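Local coordinates for alkaline serine protease AL20 (PDB 3CP7), which probably cleaves peptide bonds as a secreted, heat-stable and alkaline serine protease of the trypsin-like fold, at residues Pro3-Ser15 and Gly19-Ala31. Residues are numbered along the deposited sequence; the frame is centred on the assembly and turned at random.
Sequences PADSPHIGKVFFS and GDFVCSANIVASA
His8 ND1 donates to Asn26 OD1 at 2.8 Å. The bond is nearly straight, lies close to the imidazole plane and lands on a lone pair in the amide plane; ring and amide are turned 72° apart. Asn26 has CG anti to the backbone N (chi1 -173°), which lays the amide alongside the ring, while its ND2 is hydrogen-bonded to Gln183 OE1 and Ser113 OG. With an alanine at Asn26, ND1 of His8 would probably lose this acceptor and its ring be freer to turn, and Gln183 and Ser113 would lose their shared donor. At the other end, Ser15 OG donates to Asp20 OD1 at 2.7 Å, meeting it from above the carboxylate plane.

On the opposite face of the sheet from Asn26, Ser15 and Asp20, Phe21 CB sits over the Phe14 ring, 3.8 Å from its centroid. Cys23 SG approaches the edge of that ring, 3.8 Å from Phe14 CE2. Val12 CG2 packs on Ala25 CB at 3.6 Å.

The backbones that carry these side chains form an antiparallel hairpin. Paired backbone bonds join Gly10 with Ala25, Val12 with Cys23 and Phe14 with Phe21. Cys23 is also tied to Cys42 by a disulfide. Strand 55-59 flanks strand 9-16 and strand 35-38 flanks 19-27, within the six-stranded barrel of a trypsin-like protease; helix 105-109 covers Ile27.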
# COMPACT_ATOMS: atom_id res chain seq x y z
N PRO A 3 -3.84 -19.60 -24.87
CA PRO A 3 -3.12 -18.57 -24.12
C PRO A 3 -2.22 -17.71 -24.99
O PRO A 3 -2.01 -16.51 -24.67
CB PRO A 3 -2.28 -19.39 -23.12
CG PRO A 3 -3.01 -20.67 -22.97
CD PRO A 3 -3.72 -20.93 -24.26
N ALA A 4 -1.70 -18.28 -26.08
CA ALA A 4 -0.77 -17.57 -26.96
C ALA A 4 -1.39 -16.32 -27.55
O ALA A 4 -0.68 -15.37 -27.84
CB ALA A 4 -0.22 -18.47 -28.06
N ASP A 5 -2.71 -16.32 -27.70
CA ASP A 5 -3.39 -15.16 -28.28
C ASP A 5 -3.61 -14.00 -27.32
O ASP A 5 -4.00 -12.92 -27.74
CB ASP A 5 -4.69 -15.58 -28.94
CG ASP A 5 -4.47 -16.29 -30.27
OD1 ASP A 5 -3.55 -15.86 -31.02
OD2 ASP A 5 -5.19 -17.26 -30.54
N SER A 6 -3.38 -14.21 -26.03
CA SER A 6 -3.58 -13.15 -25.03
C SER A 6 -2.47 -13.20 -24.00
O SER A 6 -2.72 -13.49 -22.82
CB SER A 6 -4.96 -13.30 -24.36
OG SER A 6 -5.09 -14.57 -23.75
N PRO A 7 -1.21 -12.93 -24.41
CA PRO A 7 -0.05 -13.14 -23.55
C PRO A 7 0.07 -12.17 -22.38
O PRO A 7 0.90 -12.40 -21.50
CB PRO A 7 1.13 -12.97 -24.51
CG PRO A 7 0.61 -12.08 -25.57
CD PRO A 7 -0.81 -12.48 -25.76
N HIS A 8 -0.74 -11.12 -22.37
CA HIS A 8 -0.82 -10.26 -21.19
C HIS A 8 -1.44 -10.99 -20.00
O HIS A 8 -1.16 -10.63 -18.87
CB HIS A 8 -1.59 -8.97 -21.50
CG HIS A 8 -2.87 -9.18 -22.25
ND1 HIS A 8 -4.09 -9.31 -21.62
CD2 HIS A 8 -3.13 -9.27 -23.58
CE1 HIS A 8 -5.04 -9.46 -22.53
NE2 HIS A 8 -4.49 -9.43 -23.73
N ILE A 9 -2.26 -12.01 -20.27
CA ILE A 9 -2.84 -12.83 -19.18
C ILE A 9 -1.83 -13.92 -18.82
O ILE A 9 -1.21 -14.52 -19.71
CB ILE A 9 -4.18 -13.48 -19.59
CG1 ILE A 9 -5.10 -12.48 -20.30
CG2 ILE A 9 -4.86 -14.05 -18.34
CD1 ILE A 9 -6.40 -13.09 -20.81
N GLY A 10 -1.67 -14.21 -17.53
CA GLY A 10 -0.70 -15.22 -17.13
C GLY A 10 -1.03 -15.88 -15.82
O GLY A 10 -1.97 -15.48 -15.13
N LYS A 11 -0.22 -16.89 -15.49
CA LYS A 11 -0.40 -17.69 -14.28
C LYS A 11 0.53 -17.13 -13.20
O LYS A 11 1.61 -16.62 -13.52
CB LYS A 11 -0.09 -19.15 -14.58
CG LYS A 11 -0.32 -20.11 -13.42
CD LYS A 11 -0.03 -21.52 -13.86
CE LYS A 11 -0.20 -22.52 -12.73
NZ LYS A 11 -1.61 -22.84 -12.43
N VAL A 12 0.09 -17.21 -11.94
CA VAL A 12 0.88 -16.74 -10.81
C VAL A 12 1.22 -17.93 -9.91
O VAL A 12 0.37 -18.80 -9.68
CB VAL A 12 0.08 -15.68 -9.99
CG1 VAL A 12 0.74 -15.40 -8.67
CG2 VAL A 12 -0.05 -14.39 -10.78
N PHE A 13 2.46 -17.98 -9.44
CA PHE A 13 2.88 -18.91 -8.40
C PHE A 13 3.34 -18.09 -7.21
O PHE A 13 3.97 -17.05 -7.37
CB PHE A 13 4.05 -19.78 -8.87
CG PHE A 13 3.76 -20.60 -10.10
CD1 PHE A 13 3.86 -20.04 -11.37
CD2 PHE A 13 3.41 -21.94 -9.98
CE1 PHE A 13 3.59 -20.79 -12.50
CE2 PHE A 13 3.14 -22.71 -11.12
CZ PHE A 13 3.25 -22.13 -12.37
N PHE A 14 3.02 -18.55 -6.00
CA PHE A 14 3.54 -17.90 -4.80
C PHE A 14 3.56 -18.87 -3.63
O PHE A 14 2.97 -19.95 -3.71
CB PHE A 14 2.75 -16.62 -4.46
CG PHE A 14 1.33 -16.86 -4.00
CD1 PHE A 14 1.03 -16.91 -2.65
CD2 PHE A 14 0.30 -16.98 -4.92
CE1 PHE A 14 -0.27 -17.12 -2.22
CE2 PHE A 14 -1.01 -17.18 -4.49
CZ PHE A 14 -1.30 -17.25 -3.14
N SER A 15 4.23 -18.48 -2.55
CA SER A 15 4.29 -19.31 -1.35
C SER A 15 3.95 -18.50 -0.11
O SER A 15 4.13 -17.29 -0.08
CB SER A 15 5.69 -19.92 -1.19
OG SER A 15 5.99 -20.75 -2.29
N GLY A 19 2.27 -23.05 2.59
CA GLY A 19 2.69 -23.85 1.44
C GLY A 19 2.76 -23.08 0.14
O GLY A 19 2.91 -21.86 0.14
N ASP A 20 2.65 -23.82 -0.98
CA ASP A 20 2.71 -23.25 -2.33
C ASP A 20 1.32 -23.13 -2.93
O ASP A 20 0.50 -24.04 -2.83
CB ASP A 20 3.59 -24.11 -3.23
CG ASP A 20 4.99 -24.26 -2.70
OD1 ASP A 20 5.46 -23.37 -1.96
OD2 ASP A 20 5.64 -25.29 -3.02
N PHE A 21 1.07 -21.98 -3.57
CA PHE A 21 -0.23 -21.66 -4.12
C PHE A 21 -0.12 -21.12 -5.54
O PHE A 21 0.97 -20.79 -6.00
CB PHE A 21 -0.96 -20.66 -3.22
CG PHE A 21 -1.23 -21.19 -1.84
CD1 PHE A 21 -0.30 -21.04 -0.82
CD2 PHE A 21 -2.42 -21.87 -1.58
CE1 PHE A 21 -0.54 -21.56 0.45
CE2 PHE A 21 -2.68 -22.39 -0.31
CZ PHE A 21 -1.74 -22.24 0.71
N VAL A 22 -1.26 -21.05 -6.22
CA VAL A 22 -1.33 -20.54 -7.58
C VAL A 22 -2.49 -19.55 -7.72
O VAL A 22 -3.49 -19.61 -7.00
CB VAL A 22 -1.40 -21.70 -8.61
CG1 VAL A 22 -2.66 -22.54 -8.43
CG2 VAL A 22 -1.26 -21.20 -10.00
N CYS A 23 -2.33 -18.60 -8.64
CA CYS A 23 -3.33 -17.57 -8.91
C CYS A 23 -3.22 -17.21 -10.40
O CYS A 23 -2.59 -17.94 -11.18
CB CYS A 23 -3.12 -16.34 -8.01
SG CYS A 23 -4.13 -16.28 -6.49
N SER A 24 -3.83 -16.09 -10.78
CA SER A 24 -3.74 -15.58 -12.14
C SER A 24 -3.52 -14.08 -12.05
O SER A 24 -3.70 -13.48 -10.99
CB SER A 24 -5.04 -15.89 -12.89
OG SER A 24 -5.31 -17.30 -12.92
N ALA A 25 -3.12 -13.46 -13.16
CA ALA A 25 -2.92 -12.02 -13.21
C ALA A 25 -2.90 -11.55 -14.65
O ALA A 25 -2.99 -12.35 -15.58
CB ALA A 25 -1.63 -11.63 -12.50
N ASN A 26 -2.76 -10.24 -14.83
CA ASN A 26 -2.82 -9.66 -16.16
C ASN A 26 -1.98 -8.40 -16.26
O ASN A 26 -2.08 -7.54 -15.41
CB ASN A 26 -4.28 -9.34 -16.50
CG ASN A 26 -4.47 -8.88 -17.94
OD1 ASN A 26 -4.11 -9.60 -18.88
ND2 ASN A 26 -5.02 -7.68 -18.12
N ILE A 27 -1.18 -8.30 -17.32
CA ILE A 27 -0.40 -7.08 -17.56
C ILE A 27 -1.33 -5.94 -17.96
O ILE A 27 -2.05 -6.03 -18.96
CB ILE A 27 0.67 -7.25 -18.68
CG1 ILE A 27 1.58 -8.45 -18.38
CG2 ILE A 27 1.48 -5.96 -18.83
CD1 ILE A 27 2.52 -8.80 -19.55
N VAL A 28 -1.30 -4.87 -17.17
CA VAL A 28 -2.07 -3.66 -17.47
C VAL A 28 -1.11 -2.54 -17.85
O VAL A 28 0.01 -2.47 -17.34
CB VAL A 28 -2.99 -3.24 -16.29
CG1 VAL A 28 -4.15 -4.24 -16.15
CG2 VAL A 28 -2.20 -3.07 -14.97
N ALA A 29 -1.54 -1.70 -18.78
CA ALA A 29 -0.68 -0.61 -19.27
C ALA A 29 -0.21 0.23 -18.09
O ALA A 29 -1.02 0.61 -17.25
CB ALA A 29 -1.44 0.25 -20.25
N SER A 30 1.09 0.50 -18.02
CA SER A 30 1.65 1.23 -16.89
C SER A 30 2.87 2.03 -17.28
O SER A 30 3.65 1.60 -18.13
CB SER A 30 2.06 0.25 -15.79
OG SER A 30 3.10 -0.61 -16.23
N ALA A 31 3.06 3.19 -16.64
CA ALA A 31 4.28 3.97 -16.89
C ALA A 31 5.54 3.14 -16.65
O ALA A 31 6.51 3.22 -17.43
CB ALA A 31 4.30 5.22 -16.03